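Local coordinates for protein ubiquitin (Sulfolobus solfataricus, PDB 4WWM) that probably acts as a ubiquitin-like modifier of the Urm1 family, conjugated to other proteins and linked to the proteasome pathway and tRNA processing, at residues A[2-7]-A[74-79]. Residues are numbered along the deposited sequence; the frame is centred on the assembly and turned at random.
Sequences PKVILK and IEIIPI. With SO4 (sulfate ion), chain C.
The ring of Pro78 turns CD and CG to Lys7 O, CD at 3.0 Å, while Leu10 of helix 10-14 touches the same ring. At the other end of the pairing the Pro2 ring turns CB to Ile74 CD1. Between them Val4, Leu6, Ile74 and Ile76 share the buried face of the sheet. Chi1 sets CG1 of Ile76 anti to its carbonyl carbon, and an extended chi2 (174°) carries CD1 to 3.7 Å from Val4 CG1 and 3.9 Å from Leu6 CD2. Four backbone hydrogen bonds, alternating between Ile74 or Ile76 and Lys3, Ile5 or Lys7, and 22° between the strand axes establish a parallel pair; first and last strands side by side in a mixed 2-1-5-3-4 sheet, with Urm1 membership, match the ubiquitin-like beta-grasp fold. The bond from Ile74 N to Lys3 O is nearly straight; that from Lys7 N to Ile76 O bends to 140° at the hydrogen. On the other face, Ile5 stands beside Glu75. The opposite charges of Lys7 NZ and Glu75 OE1 stay 4.8 Å apart, not in contact. Lys3, fully extended, hydrogen-bonds through NZ to O2 of a sulfate, probably from the crystallisation liquor, at 3.0 Å, and also bridges to Glu18. An alanine at Lys3 would probably leave Glu18 without this cationic mate.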
loop_
_atom_site.group_PDB
_atom_site.type_symbol
_atom_site.label_atom_id
_atom_site.label_comp_id
_atom_site.label_asym_id
_atom_site.label_seq_id
_atom_site.Cartn_x
_atom_site.Cartn_y
_atom_site.Cartn_z
ATOM N N PRO A 2 -7.357 6.825 4.715
ATOM C CA PRO A 2 -6.075 6.447 5.319
ATOM C C PRO A 2 -4.864 7.090 4.651
ATOM O O PRO A 2 -4.928 7.561 3.513
ATOM C CB PRO A 2 -6.037 4.921 5.151
ATOM C CG PRO A 2 -7.155 4.578 4.226
ATOM C CD PRO A 2 -8.177 5.648 4.395
ATOM N N LYS A 3 -3.761 7.102 5.390
ATOM C CA LYS A 3 -2.505 7.670 4.927
ATOM C C LYS A 3 -1.587 6.554 4.442
ATOM O O LYS A 3 -1.373 5.570 5.153
ATOM C CB LYS A 3 -1.841 8.464 6.053
ATOM C CG LYS A 3 -0.566 9.192 5.657
ATOM C CD LYS A 3 0.019 9.941 6.846
ATOM C CE LYS A 3 1.308 10.653 6.490
ATOM N NZ LYS A 3 1.885 11.345 7.675
ATOM N N VAL A 4 -1.068 6.709 3.226
ATOM C CA VAL A 4 -0.117 5.762 2.653
ATOM C C VAL A 4 1.288 6.355 2.667
ATOM O O VAL A 4 1.500 7.471 2.187
ATOM C CB VAL A 4 -0.495 5.383 1.208
ATOM C CG1 VAL A 4 0.531 4.425 0.604
ATOM C CG2 VAL A 4 -1.875 4.756 1.171
ATOM N N ILE A 5 2.233 5.610 3.231
ATOM C CA ILE A 5 3.635 6.013 3.252
ATOM C C ILE A 5 4.480 5.019 2.461
ATOM O O ILE A 5 4.451 3.818 2.727
ATOM C CB ILE A 5 4.174 6.114 4.693
ATOM C CG1 ILE A 5 3.330 7.106 5.504
ATOM C CG2 ILE A 5 5.640 6.537 4.679
ATOM C CD1 ILE A 5 3.774 7.278 6.957
ATOM N N LEU A 6 5.238 5.526 1.491
ATOM C CA LEU A 6 6.129 4.691 0.695
ATOM C C LEU A 6 7.520 4.689 1.309
ATOM O O LEU A 6 7.963 5.699 1.858
ATOM C CB LEU A 6 6.186 5.185 -0.755
ATOM C CG LEU A 6 4.860 5.221 -1.517
ATOM C CD1 LEU A 6 5.073 5.782 -2.909
ATOM C CD2 LEU A 6 4.228 3.848 -1.606
ATOM N N LYS A 7 8.199 3.548 1.219
ATOM C CA LYS A 7 9.553 3.401 1.747
ATOM C C LYS A 7 10.508 2.905 0.667
ATOM O O LYS A 7 10.089 2.294 -0.319
ATOM C CB LYS A 7 9.572 2.430 2.930
ATOM C CG LYS A 7 8.818 2.912 4.161
ATOM C CD LYS A 7 9.550 4.045 4.857
ATOM C CE LYS A 7 8.722 4.622 5.991
ATOM N NZ LYS A 7 9.313 5.881 6.524
ATOM N N ILE A 74 -0.772 3.352 6.440
ATOM C CA ILE A 74 -0.373 2.219 5.617
ATOM C C ILE A 74 1.035 2.429 5.069
ATOM O O ILE A 74 1.263 3.336 4.276
ATOM C CB ILE A 74 -1.351 2.013 4.443
ATOM C CG1 ILE A 74 -2.772 1.797 4.973
ATOM C CG2 ILE A 74 -0.910 0.831 3.588
ATOM C CD1 ILE A 74 -3.843 1.844 3.903
ATOM N N GLU A 75 1.974 1.585 5.485
ATOM C CA GLU A 75 3.348 1.676 4.998
ATOM C C GLU A 75 3.605 0.588 3.970
ATOM O O GLU A 75 3.381 -0.590 4.244
ATOM C CB GLU A 75 4.351 1.549 6.147
ATOM C CG GLU A 75 4.259 2.647 7.187
ATOM C CD GLU A 75 5.218 2.426 8.337
ATOM O OE1 GLU A 75 6.435 2.326 8.082
ATOM O OE2 GLU A 75 4.753 2.343 9.492
ATOM N N ILE A 76 4.070 0.986 2.789
ATOM C CA ILE A 76 4.418 0.033 1.742
ATOM C C ILE A 76 5.938 -0.030 1.643
ATOM O O ILE A 76 6.595 0.955 1.300
ATOM C CB ILE A 76 3.791 0.413 0.389
ATOM C CG1 ILE A 76 2.286 0.644 0.560
ATOM C CG2 ILE A 76 4.038 -0.691 -0.633
ATOM C CD1 ILE A 76 1.594 1.149 -0.680
ATOM N N ILE A 77 6.482 -1.201 1.961
ATOM C CA ILE A 77 7.916 -1.378 2.155
ATOM C C ILE A 77 8.486 -2.446 1.226
ATOM O O ILE A 77 8.073 -3.607 1.288
ATOM C CB ILE A 77 8.228 -1.783 3.611
ATOM C CG1 ILE A 77 7.603 -0.781 4.586
ATOM C CG2 ILE A 77 9.736 -1.881 3.827
ATOM C CD1 ILE A 77 7.677 -1.199 6.039
ATOM N N PRO A 78 9.447 -2.068 0.366
ATOM C CA PRO A 78 10.107 -3.094 -0.443
ATOM C C PRO A 78 11.241 -3.789 0.317
ATOM O O PRO A 78 11.924 -3.141 1.110
ATOM C CB PRO A 78 10.645 -2.302 -1.633
ATOM C CG PRO A 78 10.928 -0.958 -1.074
ATOM C CD PRO A 78 9.895 -0.711 -0.002
ATOM N N ILE A 79 11.416 -5.089 0.089
ATOM C CA ILE A 79 12.510 -5.843 0.701
ATOM C C ILE A 79 13.245 -6.684 -0.337
ATOM O O ILE A 79 12.710 -6.961 -1.410
ATOM C CB ILE A 79 12.004 -6.773 1.819
ATOM C CG1 ILE A 79 10.921 -7.712 1.282
ATOM C CG2 ILE A 79 11.464 -5.956 2.976
ATOM C CD1 ILE A 79 10.652 -8.894 2.169
HETATM S S SO4 C . -0.084 15.007 7.663
HETATM O O1 SO4 C . -0.492 14.592 9.002
HETATM O O2 SO4 C . 0.458 13.856 6.946
HETATM O O3 SO4 C . 0.939 16.044 7.766
HETATM O O4 SO4 C . -1.239 15.534 6.942
#